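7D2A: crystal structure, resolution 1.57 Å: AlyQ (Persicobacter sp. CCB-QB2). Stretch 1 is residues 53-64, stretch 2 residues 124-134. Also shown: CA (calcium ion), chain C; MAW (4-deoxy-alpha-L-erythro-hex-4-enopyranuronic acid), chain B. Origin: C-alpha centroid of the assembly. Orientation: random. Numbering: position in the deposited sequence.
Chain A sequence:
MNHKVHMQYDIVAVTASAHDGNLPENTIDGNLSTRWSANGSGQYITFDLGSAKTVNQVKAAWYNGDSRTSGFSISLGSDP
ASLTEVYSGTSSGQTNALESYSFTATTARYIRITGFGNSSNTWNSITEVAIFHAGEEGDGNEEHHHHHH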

# COMPACT_ATOMS: atom_id res chain seq x y z
N LYS A 53 0.94 -14.44 8.03
CA LYS A 53 1.46 -15.14 6.85
C LYS A 53 2.91 -14.71 6.64
O LYS A 53 3.26 -13.61 7.07
CB LYS A 53 0.71 -14.75 5.58
CG LYS A 53 -0.81 -14.83 5.69
CD LYS A 53 -1.23 -16.21 5.58
CE LYS A 53 -2.73 -16.34 5.46
NZ LYS A 53 -3.11 -17.74 5.73
N THR A 54 3.67 -15.53 5.96
CA THR A 54 5.04 -15.14 5.51
C THR A 54 4.93 -14.19 4.32
O THR A 54 4.32 -14.53 3.36
CB THR A 54 5.90 -16.33 5.16
OG1 THR A 54 5.95 -17.17 6.33
CG2 THR A 54 7.29 -15.89 4.77
N VAL A 55 5.44 -12.99 4.45
CA VAL A 55 5.32 -11.95 3.42
C VAL A 55 6.71 -11.46 3.06
O VAL A 55 7.50 -11.20 3.99
CB VAL A 55 4.44 -10.79 3.93
CG1 VAL A 55 4.36 -9.68 2.96
CG2 VAL A 55 3.03 -11.21 4.33
N ASN A 56 6.98 -11.26 1.79
CA ASN A 56 8.24 -10.64 1.37
C ASN A 56 8.10 -9.63 0.24
O ASN A 56 9.12 -9.17 -0.31
CB ASN A 56 9.30 -11.72 1.04
CG ASN A 56 8.91 -12.56 -0.16
OD1 ASN A 56 7.90 -12.26 -0.82
ND2 ASN A 56 9.73 -13.55 -0.48
N GLN A 57 6.86 -9.31 -0.13
CA GLN A 57 6.67 -8.42 -1.30
C GLN A 57 5.28 -7.79 -1.23
O GLN A 57 4.27 -8.44 -0.92
CB GLN A 57 6.83 -9.18 -2.60
CG GLN A 57 6.81 -8.29 -3.80
CD GLN A 57 7.16 -9.11 -5.02
OE1 GLN A 57 8.33 -9.32 -5.35
NE2 GLN A 57 6.15 -9.73 -5.54
N VAL A 58 5.27 -6.48 -1.43
CA VAL A 58 4.04 -5.70 -1.53
C VAL A 58 4.11 -5.03 -2.88
O VAL A 58 5.09 -4.39 -3.16
CB VAL A 58 3.87 -4.70 -0.38
CG1 VAL A 58 2.72 -3.76 -0.66
CG2 VAL A 58 3.76 -5.39 0.95
N LYS A 59 3.05 -5.16 -3.65
CA LYS A 59 2.94 -4.41 -4.92
C LYS A 59 1.88 -3.34 -4.75
O LYS A 59 0.79 -3.56 -4.17
CB LYS A 59 2.56 -5.29 -6.11
CG LYS A 59 3.47 -6.48 -6.38
CD LYS A 59 3.07 -7.23 -7.65
CE LYS A 59 4.01 -8.38 -7.94
NZ LYS A 59 3.94 -8.74 -9.37
N ALA A 60 2.19 -2.15 -5.24
CA ALA A 60 1.21 -1.04 -5.28
C ALA A 60 1.23 -0.40 -6.65
O ALA A 60 2.32 -0.19 -7.23
CB ALA A 60 1.44 -0.02 -4.19
N ALA A 61 0.04 -0.13 -7.14
CA ALA A 61 -0.19 0.71 -8.34
C ALA A 61 -0.63 2.07 -7.87
O ALA A 61 -1.56 2.19 -7.05
CB ALA A 61 -1.20 0.06 -9.25
N TRP A 62 0.01 3.10 -8.41
CA TRP A 62 -0.17 4.49 -7.98
C TRP A 62 -1.06 5.27 -8.95
O TRP A 62 -0.95 5.10 -10.17
CB TRP A 62 1.18 5.15 -7.85
CG TRP A 62 2.00 4.52 -6.76
CD1 TRP A 62 2.90 3.52 -6.93
CD2 TRP A 62 2.00 4.86 -5.38
NE1 TRP A 62 3.41 3.15 -5.72
CE2 TRP A 62 2.90 3.97 -4.74
CE3 TRP A 62 1.30 5.81 -4.61
CZ2 TRP A 62 3.13 4.04 -3.36
CZ3 TRP A 62 1.50 5.85 -3.26
CH2 TRP A 62 2.40 4.97 -2.64
N TYR A 63 -1.93 6.09 -8.38
CA TYR A 63 -2.77 6.99 -9.20
C TYR A 63 -1.85 7.97 -9.91
O TYR A 63 -0.96 8.52 -9.26
CB TYR A 63 -3.73 7.77 -8.30
CG TYR A 63 -4.63 8.75 -9.00
CD1 TYR A 63 -5.57 8.32 -9.92
CD2 TYR A 63 -4.55 10.09 -8.69
CE1 TYR A 63 -6.45 9.22 -10.50
CE2 TYR A 63 -5.43 10.99 -9.26
CZ TYR A 63 -6.36 10.56 -10.17
OH TYR A 63 -7.18 11.50 -10.74
N ASN A 64 -2.03 8.16 -11.21
CA ASN A 64 -1.14 9.04 -12.00
C ASN A 64 0.30 8.55 -11.84
O ASN A 64 1.26 9.35 -11.79
CB ASN A 64 -1.30 10.51 -11.62
CG ASN A 64 -2.60 11.11 -12.09
OD1 ASN A 64 -3.25 10.55 -12.96
ND2 ASN A 64 -2.97 12.24 -11.52
N ASN A 124 -2.12 11.25 -1.27
CA ASN A 124 -1.69 9.84 -1.36
C ASN A 124 -2.82 9.08 -2.02
O ASN A 124 -3.92 8.98 -1.47
CB ASN A 124 -1.43 9.25 0.02
CG ASN A 124 -0.53 10.14 0.83
OD1 ASN A 124 0.67 10.15 0.57
ND2 ASN A 124 -1.14 10.93 1.74
N SER A 125 -2.55 8.59 -3.24
CA SER A 125 -3.62 7.96 -4.04
C SER A 125 -3.08 6.68 -4.66
O SER A 125 -2.17 6.73 -5.49
CB SER A 125 -4.11 8.95 -5.12
OG SER A 125 -4.76 10.07 -4.46
N ILE A 126 -3.69 5.57 -4.30
CA ILE A 126 -3.25 4.20 -4.65
C ILE A 126 -4.41 3.52 -5.36
O ILE A 126 -5.51 3.48 -4.80
CB ILE A 126 -2.75 3.43 -3.42
CG1 ILE A 126 -1.57 4.19 -2.76
CG2 ILE A 126 -2.39 2.01 -3.82
CD1 ILE A 126 -1.08 3.55 -1.47
N THR A 127 -4.15 2.94 -6.57
CA THR A 127 -5.25 2.29 -7.29
C THR A 127 -5.38 0.80 -6.95
O THR A 127 -6.52 0.29 -6.94
CB THR A 127 -5.07 2.50 -8.80
OG1 THR A 127 -3.85 1.88 -9.16
CG2 THR A 127 -5.07 3.95 -9.19
N GLU A 128 -4.30 0.11 -6.66
CA GLU A 128 -4.33 -1.35 -6.40
C GLU A 128 -3.21 -1.69 -5.45
O GLU A 128 -2.10 -1.11 -5.64
CB GLU A 128 -4.19 -2.12 -7.72
CG GLU A 128 -5.45 -2.11 -8.57
CD GLU A 128 -6.61 -2.84 -7.91
OE1 GLU A 128 -6.47 -4.09 -7.74
OE2 GLU A 128 -7.67 -2.22 -7.56
N VAL A 129 -3.43 -2.65 -4.56
CA VAL A 129 -2.36 -3.27 -3.75
C VAL A 129 -2.52 -4.77 -3.79
O VAL A 129 -3.69 -5.25 -3.71
CB VAL A 129 -2.40 -2.73 -2.31
CG1 VAL A 129 -1.44 -3.50 -1.40
CG2 VAL A 129 -2.04 -1.27 -2.26
N ALA A 130 -1.41 -5.47 -3.78
CA ALA A 130 -1.39 -6.93 -3.67
C ALA A 130 -0.21 -7.33 -2.80
O ALA A 130 0.81 -6.64 -2.77
CB ALA A 130 -1.41 -7.56 -5.03
N ILE A 131 -0.31 -8.42 -2.08
CA ILE A 131 0.64 -8.79 -1.01
C ILE A 131 0.96 -10.23 -1.26
O ILE A 131 -0.04 -11.07 -1.34
CB ILE A 131 0.04 -8.56 0.39
CG1 ILE A 131 -0.28 -7.07 0.56
CG2 ILE A 131 0.96 -9.09 1.47
CD1 ILE A 131 -1.00 -6.72 1.83
N PHE A 132 2.28 -10.56 -1.26
CA PHE A 132 2.83 -11.83 -1.76
C PHE A 132 3.83 -12.46 -0.81
O PHE A 132 4.56 -11.79 -0.04
CB PHE A 132 3.54 -11.58 -3.09
CG PHE A 132 2.65 -11.05 -4.17
CD1 PHE A 132 2.33 -9.71 -4.17
CD2 PHE A 132 2.12 -11.87 -5.14
CE1 PHE A 132 1.55 -9.18 -5.18
CE2 PHE A 132 1.29 -11.34 -6.13
CZ PHE A 132 1.01 -10.00 -6.13
N HIS A 133 3.96 -13.77 -0.94
CA HIS A 133 5.20 -14.51 -0.63
C HIS A 133 5.78 -14.90 -1.98
O HIS A 133 5.25 -15.87 -2.62
CB HIS A 133 4.92 -15.66 0.30
CG HIS A 133 6.15 -16.36 0.76
ND1 HIS A 133 6.11 -17.58 1.44
CD2 HIS A 133 7.45 -16.00 0.66
CE1 HIS A 133 7.36 -17.93 1.71
NE2 HIS A 133 8.20 -16.98 1.26
N ALA A 134 6.73 -14.11 -2.48
CA ALA A 134 7.31 -14.22 -3.84
C ALA A 134 8.48 -15.20 -3.83
O ALA A 134 9.23 -15.30 -2.81
CB ALA A 134 7.73 -12.85 -4.29
CA CA C . -8.73 -0.11 -7.66
C1 MAW B . -7.33 15.51 -5.59
C2 MAW B . -8.52 14.63 -5.58
O2 MAW B . -8.97 14.22 -6.90
C3 MAW B . -8.14 13.39 -4.72
O3 MAW B . -9.07 12.34 -4.89
C4 MAW B . -6.73 12.93 -5.12
C5 MAW B . -5.94 13.61 -5.92
O5 MAW B . -6.34 14.91 -6.44
C6 MAW B . -4.62 13.21 -6.30
O6A MAW B . -3.95 14.01 -7.04
O6B MAW B . -4.10 12.11 -5.88
O HOH W 1 -2.39 3.05 -11.34

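Residues 53-62 and 128-133 run antiparallel, and their backbones carry most of the pairing: Lys59 N gives to Ala130 O at 2.8 Å, Ala130 N returns to Lys59 O at 2.9 Å, and Ala61 N reaches Glu128 O at 2.8 Å. Val58, Ala60, Trp62, Ile126, Val129 and Ile131 share one buried face. Here the small Ala60 leaves room beside branched neighbours: Ala60 CB, a mere bump, faces both Val129 CG2 (4.2 Å) and Ile126 CG2 (4.4 Å), which lie to the same side of it, while the broad Trp62 ring packs against Ile126, CZ3 to CG1 3.5 Å.

On the face of Gln57, Lys59 and Phe132, Ala130 keeps the surface low, and the long Lys59 chain lies across the Phe132 ring, CE 4.2 Å from its centroid. The CE methylene makes a CH-pi contact over the ring face, while Lys59 NZ stands 5.0 Å from the Phe132 ring centroid, at most a weak cation-pi attraction.

At 127 the chain turns a corner and the register slips by one. Ala61 O takes Thr127 N at 2.7 Å and, weakly, Glu128 N at 3.5 Å; the small Ala61 CB lets Thr127 OG1 approach to 3.2 Å. Thr127 O and Glu128 OE2 both bind calcium at 2.4 Å.

The far end is clasped by Asn56, whose amide pairs twice with one backbone: Ala134 N to OD1 2.7 Å, ND2 to Ala134 O 3.0 Å.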